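Local structure of proton-dependent oligopeptide transporter family protein (Xanthomonas campestris, 6EI3) at residues A[294-308]-A[479-493]. The protein probably carries short peptides across the bacterial membrane by coupling their uptake to the movement of protons, as a POT-family member of the major facilitator superfamily. Residues are numbered along the deposited sequence; the frame is centred on the assembly and turned at random.
Sequences VIFALVTPFFSLFDQ and FAAFAFLAALAFGLY. With 78M ((2S)-2,3-dihydroxypropyl(7Z)-pentadec-7-enoate), chain O; 78M ((2S)-2,3-dihydroxypropyl(7Z)-pentadec-7-enoate), chain C.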
loop_
_atom_site.group_PDB
_atom_site.type_symbol
_atom_site.label_atom_id
_atom_site.label_comp_id
_atom_site.label_asym_id
_atom_site.label_seq_id
_atom_site.Cartn_x
_atom_site.Cartn_y
_atom_site.Cartn_z
ATOM N N VAL A 294 9.826 11.684 5.981
ATOM C CA VAL A 294 9.004 12.887 5.801
ATOM C C VAL A 294 8.364 12.886 4.398
ATOM O O VAL A 294 7.153 13.093 4.290
ATOM C CB VAL A 294 9.747 14.206 6.127
ATOM C CG1 VAL A 294 8.853 15.419 5.865
ATOM C CG2 VAL A 294 10.209 14.208 7.580
ATOM N N ILE A 295 9.171 12.632 3.343
ATOM C CA ILE A 295 8.693 12.528 1.958
ATOM C C ILE A 295 7.570 11.461 1.881
ATOM O O ILE A 295 6.503 11.739 1.323
ATOM C CB ILE A 295 9.894 12.255 1.001
ATOM C CG1 ILE A 295 10.702 13.547 0.789
ATOM C CG2 ILE A 295 9.455 11.684 -0.345
ATOM C CD1 ILE A 295 12.202 13.375 0.777
ATOM N N PHE A 296 7.803 10.267 2.480
ATOM C CA PHE A 296 6.818 9.168 2.527
ATOM C C PHE A 296 5.537 9.571 3.267
ATOM O O PHE A 296 4.454 9.265 2.793
ATOM C CB PHE A 296 7.414 7.881 3.143
ATOM C CG PHE A 296 8.337 7.056 2.259
ATOM C CD1 PHE A 296 8.724 7.513 0.998
ATOM C CD2 PHE A 296 8.820 5.828 2.690
ATOM C CE1 PHE A 296 9.591 6.759 0.196
ATOM C CE2 PHE A 296 9.691 5.079 1.888
ATOM C CZ PHE A 296 10.065 5.548 0.649
ATOM N N ALA A 297 5.657 10.284 4.394
ATOM C CA ALA A 297 4.496 10.748 5.181
ATOM C C ALA A 297 3.576 11.647 4.335
ATOM O O ALA A 297 2.346 11.548 4.402
ATOM C CB ALA A 297 4.972 11.502 6.429
ATOM N N LEU A 298 4.192 12.505 3.523
ATOM C CA LEU A 298 3.512 13.459 2.648
ATOM C C LEU A 298 2.881 12.825 1.423
ATOM O O LEU A 298 2.053 13.457 0.770
ATOM C CB LEU A 298 4.487 14.588 2.270
ATOM C CG LEU A 298 4.851 15.521 3.417
ATOM C CD1 LEU A 298 6.009 16.443 3.039
ATOM C CD2 LEU A 298 3.641 16.337 3.867
ATOM N N VAL A 299 3.274 11.582 1.116
ATOM C CA VAL A 299 2.751 10.759 0.021
ATOM C C VAL A 299 1.535 9.931 0.492
ATOM O O VAL A 299 0.740 9.514 -0.345
ATOM C CB VAL A 299 3.876 9.873 -0.619
ATOM C CG1 VAL A 299 3.311 8.683 -1.408
ATOM C CG2 VAL A 299 4.758 10.718 -1.531
ATOM N N THR A 300 1.380 9.694 1.811
ATOM C CA THR A 300 0.250 8.883 2.344
ATOM C C THR A 300 -1.136 9.310 1.768
ATOM O O THR A 300 -1.891 8.406 1.443
ATOM C CB THR A 300 0.236 8.812 3.890
ATOM O OG1 THR A 300 0.078 10.127 4.439
ATOM C CG2 THR A 300 1.471 8.153 4.456
ATOM N N PRO A 301 -1.476 10.620 1.532
ATOM C CA PRO A 301 -2.795 10.943 0.937
ATOM C C PRO A 301 -2.954 10.386 -0.470
ATOM O O PRO A 301 -4.079 10.112 -0.868
ATOM C CB PRO A 301 -2.796 12.469 0.931
ATOM C CG PRO A 301 -1.895 12.827 2.102
ATOM C CD PRO A 301 -0.767 11.873 1.878
ATOM N N PHE A 302 -1.838 10.168 -1.215
ATOM C CA PHE A 302 -1.956 9.554 -2.539
ATOM C C PHE A 302 -2.575 8.150 -2.380
ATOM O O PHE A 302 -3.437 7.769 -3.166
ATOM C CB PHE A 302 -0.594 9.471 -3.295
ATOM C CG PHE A 302 -0.712 8.540 -4.484
ATOM C CD1 PHE A 302 -1.330 8.961 -5.661
ATOM C CD2 PHE A 302 -0.327 7.203 -4.384
ATOM C CE1 PHE A 302 -1.510 8.074 -6.735
ATOM C CE2 PHE A 302 -0.517 6.324 -5.447
ATOM C CZ PHE A 302 -1.120 6.761 -6.612
ATOM N N PHE A 303 -2.110 7.380 -1.390
ATOM C CA PHE A 303 -2.618 6.023 -1.159
ATOM C C PHE A 303 -4.035 6.011 -0.625
ATOM O O PHE A 303 -4.759 5.062 -0.920
ATOM C CB PHE A 303 -1.662 5.205 -0.288
ATOM C CG PHE A 303 -0.428 4.840 -1.071
ATOM C CD1 PHE A 303 -0.481 3.878 -2.079
ATOM C CD2 PHE A 303 0.789 5.463 -0.811
ATOM C CE1 PHE A 303 0.657 3.569 -2.837
ATOM C CE2 PHE A 303 1.934 5.142 -1.562
ATOM C CZ PHE A 303 1.853 4.220 -2.588
ATOM N N SER A 304 -4.466 7.101 0.082
ATOM C CA SER A 304 -5.852 7.272 0.538
ATOM C C SER A 304 -6.744 7.295 -0.681
ATOM O O SER A 304 -7.793 6.682 -0.684
ATOM C CB SER A 304 -6.032 8.609 1.270
ATOM O OG SER A 304 -5.196 8.662 2.403
ATOM N N LEU A 305 -6.329 8.023 -1.706
ATOM C CA LEU A 305 -7.072 8.192 -2.951
ATOM C C LEU A 305 -6.936 6.990 -3.878
ATOM O O LEU A 305 -7.903 6.582 -4.523
ATOM C CB LEU A 305 -6.580 9.477 -3.645
ATOM C CG LEU A 305 -7.295 10.779 -3.225
ATOM C CD1 LEU A 305 -6.919 11.229 -1.810
ATOM C CD2 LEU A 305 -6.959 11.904 -4.178
ATOM N N PHE A 306 -5.745 6.400 -3.918
ATOM C CA PHE A 306 -5.473 5.276 -4.800
ATOM C C PHE A 306 -6.229 3.995 -4.412
ATOM O O PHE A 306 -6.836 3.378 -5.282
ATOM C CB PHE A 306 -3.945 5.041 -4.894
ATOM C CG PHE A 306 -3.557 3.930 -5.838
ATOM C CD1 PHE A 306 -3.692 4.085 -7.211
ATOM C CD2 PHE A 306 -3.047 2.728 -5.351
ATOM C CE1 PHE A 306 -3.353 3.043 -8.081
ATOM C CE2 PHE A 306 -2.712 1.690 -6.222
ATOM C CZ PHE A 306 -2.862 1.857 -7.582
ATOM N N ASP A 307 -6.183 3.589 -3.125
ATOM C CA ASP A 307 -6.806 2.334 -2.662
ATOM C C ASP A 307 -8.355 2.348 -2.670
ATOM O O ASP A 307 -8.975 1.286 -2.674
ATOM C CB ASP A 307 -6.235 1.902 -1.298
ATOM C CG ASP A 307 -4.868 1.221 -1.474
ATOM O OD1 ASP A 307 -4.706 0.449 -2.452
ATOM O OD2 ASP A 307 -3.961 1.473 -0.645
ATOM N N GLN A 308 -8.965 3.534 -2.767
ATOM C CA GLN A 308 -10.422 3.677 -2.842
ATOM C C GLN A 308 -11.012 3.304 -4.222
ATOM O O GLN A 308 -12.227 3.247 -4.362
ATOM C CB GLN A 308 -10.846 5.073 -2.406
ATOM C CG GLN A 308 -10.785 5.285 -0.906
ATOM C CD GLN A 308 -11.336 6.643 -0.571
ATOM O OE1 GLN A 308 -12.560 6.848 -0.510
ATOM N NE2 GLN A 308 -10.452 7.623 -0.453
ATOM N N PHE A 479 -11.560 14.295 -0.569
ATOM C CA PHE A 479 -10.310 13.619 -0.910
ATOM C C PHE A 479 -9.500 14.364 -1.968
ATOM O O PHE A 479 -8.279 14.414 -1.826
ATOM C CB PHE A 479 -10.526 12.148 -1.274
ATOM C CG PHE A 479 -10.739 11.349 -0.005
ATOM C CD1 PHE A 479 -9.675 11.069 0.847
ATOM C CD2 PHE A 479 -11.999 10.852 0.322
ATOM C CE1 PHE A 479 -9.873 10.331 2.018
ATOM C CE2 PHE A 479 -12.193 10.099 1.484
ATOM C CZ PHE A 479 -11.133 9.854 2.329
ATOM N N ALA A 480 -10.165 14.996 -2.973
ATOM C CA ALA A 480 -9.514 15.837 -3.989
ATOM C C ALA A 480 -8.774 16.998 -3.316
ATOM O O ALA A 480 -7.608 17.244 -3.637
ATOM C CB ALA A 480 -10.549 16.402 -4.947
ATOM N N ALA A 481 -9.447 17.690 -2.370
ATOM C CA ALA A 481 -8.878 18.823 -1.618
ATOM C C ALA A 481 -7.678 18.368 -0.770
ATOM O O ALA A 481 -6.672 19.068 -0.726
ATOM C CB ALA A 481 -9.940 19.456 -0.725
ATOM N N PHE A 482 -7.807 17.196 -0.109
ATOM C CA PHE A 482 -6.787 16.569 0.733
ATOM C C PHE A 482 -5.534 16.255 -0.108
ATOM O O PHE A 482 -4.428 16.536 0.345
ATOM C CB PHE A 482 -7.363 15.302 1.410
ATOM C CG PHE A 482 -6.475 14.508 2.350
ATOM C CD1 PHE A 482 -5.618 15.150 3.242
ATOM C CD2 PHE A 482 -6.528 13.115 2.372
ATOM C CE1 PHE A 482 -4.827 14.416 4.134
ATOM C CE2 PHE A 482 -5.747 12.379 3.275
ATOM C CZ PHE A 482 -4.904 13.033 4.151
ATOM N N ALA A 483 -5.714 15.760 -1.348
ATOM C CA ALA A 483 -4.597 15.478 -2.254
ATOM C C ALA A 483 -3.934 16.776 -2.719
ATOM O O ALA A 483 -2.708 16.836 -2.786
ATOM C CB ALA A 483 -5.062 14.684 -3.456
ATOM N N PHE A 484 -4.730 17.812 -3.035
ATOM C CA PHE A 484 -4.184 19.114 -3.462
ATOM C C PHE A 484 -3.351 19.750 -2.356
ATOM O O PHE A 484 -2.272 20.287 -2.639
ATOM C CB PHE A 484 -5.301 20.057 -3.941
ATOM C CG PHE A 484 -5.952 19.625 -5.239
ATOM C CD1 PHE A 484 -5.182 19.159 -6.304
ATOM C CD2 PHE A 484 -7.323 19.782 -5.434
ATOM C CE1 PHE A 484 -5.780 18.784 -7.516
ATOM C CE2 PHE A 484 -7.921 19.414 -6.648
ATOM C CZ PHE A 484 -7.147 18.906 -7.678
ATOM N N LEU A 485 -3.846 19.656 -1.090
ATOM C CA LEU A 485 -3.150 20.183 0.079
ATOM C C LEU A 485 -1.844 19.402 0.282
ATOM O O LEU A 485 -0.815 19.993 0.616
ATOM C CB LEU A 485 -4.058 20.071 1.321
ATOM C CG LEU A 485 -3.545 20.665 2.642
ATOM C CD1 LEU A 485 -3.580 22.193 2.629
ATOM C CD2 LEU A 485 -4.373 20.170 3.801
ATOM N N ALA A 486 -1.895 18.072 0.068
ATOM C CA ALA A 486 -0.738 17.183 0.204
ATOM C C ALA A 486 0.278 17.514 -0.861
ATOM O O ALA A 486 1.454 17.590 -0.535
ATOM C CB ALA A 486 -1.161 15.732 0.077
ATOM N N ALA A 487 -0.167 17.761 -2.117
ATOM C CA ALA A 487 0.709 18.128 -3.238
ATOM C C ALA A 487 1.457 19.410 -2.907
ATOM O O ALA A 487 2.664 19.495 -3.139
ATOM C CB ALA A 487 -0.108 18.326 -4.503
ATOM N N LEU A 488 0.736 20.392 -2.327
ATOM C CA LEU A 488 1.296 21.670 -1.915
ATOM C C LEU A 488 2.340 21.464 -0.809
ATOM O O LEU A 488 3.440 21.984 -0.939
ATOM C CB LEU A 488 0.180 22.666 -1.481
ATOM C CG LEU A 488 0.652 24.016 -0.909
ATOM C CD1 LEU A 488 1.362 24.860 -1.962
ATOM C CD2 LEU A 488 -0.512 24.796 -0.287
ATOM N N ALA A 489 2.008 20.687 0.250
ATOM C CA ALA A 489 2.932 20.434 1.371
ATOM C C ALA A 489 4.158 19.666 0.879
ATOM O O ALA A 489 5.278 20.051 1.196
ATOM C CB ALA A 489 2.229 19.681 2.490
ATOM N N PHE A 490 3.949 18.643 0.031
ATOM C CA PHE A 490 5.043 17.879 -0.580
ATOM C C PHE A 490 5.988 18.811 -1.362
ATOM O O PHE A 490 7.191 18.752 -1.173
ATOM C CB PHE A 490 4.503 16.768 -1.509
ATOM C CG PHE A 490 5.564 15.791 -1.971
ATOM C CD1 PHE A 490 6.393 16.093 -3.044
ATOM C CD2 PHE A 490 5.730 14.571 -1.331
ATOM C CE1 PHE A 490 7.395 15.202 -3.448
ATOM C CE2 PHE A 490 6.718 13.674 -1.743
ATOM C CZ PHE A 490 7.539 13.993 -2.807
ATOM N N GLY A 491 5.425 19.642 -2.227
ATOM C CA GLY A 491 6.170 20.562 -3.083
ATOM C C GLY A 491 7.022 21.557 -2.332
ATOM O O GLY A 491 8.136 21.876 -2.774
ATOM N N LEU A 492 6.502 22.060 -1.190
ATOM C CA LEU A 492 7.237 23.027 -0.368
ATOM C C LEU A 492 8.397 22.338 0.344
ATOM O O LEU A 492 9.476 22.913 0.442
ATOM C CB LEU A 492 6.307 23.759 0.618
ATOM C CG LEU A 492 5.247 24.698 -0.014
ATOM C CD1 LEU A 492 4.119 24.986 0.970
ATOM C CD2 LEU A 492 5.867 26.010 -0.486
ATOM N N TYR A 493 8.190 21.084 0.781
ATOM C CA TYR A 493 9.239 20.280 1.410
ATOM C C TYR A 493 10.320 19.914 0.353
ATOM O O TYR A 493 11.510 20.077 0.616
ATOM C CB TYR A 493 8.662 19.011 2.076
ATOM C CG TYR A 493 9.727 18.221 2.808
ATOM C CD1 TYR A 493 10.161 18.604 4.078
ATOM C CD2 TYR A 493 10.388 17.163 2.186
ATOM C CE1 TYR A 493 11.188 17.919 4.729
ATOM C CE2 TYR A 493 11.418 16.476 2.825
ATOM C CZ TYR A 493 11.796 16.839 4.105
ATOM O OH TYR A 493 12.805 16.142 4.722
HETATM O O21 78M O . 13.715 17.529 6.882
HETATM C C20 78M O . 13.921 16.477 7.812
HETATM C C18 78M O . 12.835 16.453 8.861
HETATM O O19 78M O . 12.794 17.703 9.555
HETATM C C17 78M O . 13.012 15.328 9.849
HETATM O O2 78M O . 11.722 15.144 10.477
HETATM C C1 78M O . 11.513 14.018 11.171
HETATM O O1 78M O . 12.375 13.223 11.444
HETATM C C2 78M O . 10.067 13.873 11.548
HETATM C C3 78M O . 9.409 12.642 10.939
HETATM C C4 78M O . 7.988 12.903 10.458
HETATM C C5 78M O . 6.909 12.134 11.202
HETATM C C6 78M O . 6.737 10.675 10.762
HETATM C C7 78M O . 5.523 10.477 9.913
HETATM C C8 78M O . 4.415 9.838 10.251
HETATM C C9 78M O . 3.202 9.654 9.386
HETATM C C10 78M O . 2.222 10.821 9.545
HETATM C C11 78M O . 1.693 11.388 8.240
HETATM C C12 78M O . 1.376 12.877 8.315
HETATM C C13 78M O . 1.002 13.539 6.996
HETATM C C15 78M O . -0.844 14.234 5.437
HETATM C C14 78M O . -0.436 13.321 6.559
HETATM O O21 78M C . 10.193 24.678 -8.938
HETATM C C20 78M C . 9.783 24.616 -7.577
HETATM C C18 78M C . 8.312 24.931 -7.439
HETATM O O19 78M C . 8.060 26.266 -7.889
HETATM C C17 78M C . 7.809 24.769 -6.024
HETATM O O2 78M C . 6.382 24.998 -6.119
HETATM C C1 78M C . 5.579 24.434 -5.207
HETATM O O1 78M C . 5.967 23.739 -4.307
HETATM C C2 78M C . 4.143 24.801 -5.449
HETATM C C3 78M C . 3.147 23.685 -5.162
HETATM C C4 78M C . 3.191 22.551 -6.178
HETATM C C5 78M C . 1.887 22.288 -6.921
HETATM C C6 78M C . 0.772 21.695 -6.063
HETATM C C7 78M C . -0.476 21.403 -6.838
HETATM C C8 78M C . -1.631 22.051 -6.793
HETATM C C9 78M C . -1.971 23.264 -5.974
HETATM C C10 78M C . -2.829 22.937 -4.757
HETATM C C11 78M C . -3.100 24.133 -3.851
HETATM C C12 78M C . -3.918 23.817 -2.599
HETATM C C13 78M C . -5.428 23.731 -2.808
HETATM C C15 78M C . -7.661 23.013 -1.870
HETATM C C14 78M C . -6.204 23.286 -1.580
#
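Leu298, Phe490 and Tyr493 bury the most surface where two transmembrane helices of this major facilitator superfamily fold, 281-306 and 471-495, run antiparallel, their local axes 8.7 Å apart at 160°. Leu298 spreads its branches over the partner helix: CD2 reaches Ala489 CB, CD1 lies 3.8 Å from Tyr493 CB, and its CB meets Phe490 CD2. With CG anti to the backbone N (chi1 -170°), the Phe490 ring reaches between Ile295 and Val299; Val299 CG2 approaches its CE2 to 3.6 Å, and Ile295 O sits at the ring edge. The ring also touches Met367 and Thr368 of helix 363-389. Tyr493 takes Val294 CG1 over one face in a CH-pi contact, 3.7 Å from the ring centroid, while its OH shares a 2.7 Å hydrogen bond with O21 of a bound monoacylglycerol. The lipid's chain runs on past Ala297 and ends beside Pro301. That proline kinks helix 281-306 and lays CB over the Phe482 ring, which also meets Trp447 edge-to-face. Farther along, Gln308 holds NE2 3.4 Å above the centre of the Phe479 ring, the amide held at both ends, OE1 by the Thr312 hydroxyl and NE2 by a 2.8 Å hydrogen bond to Ser304 O.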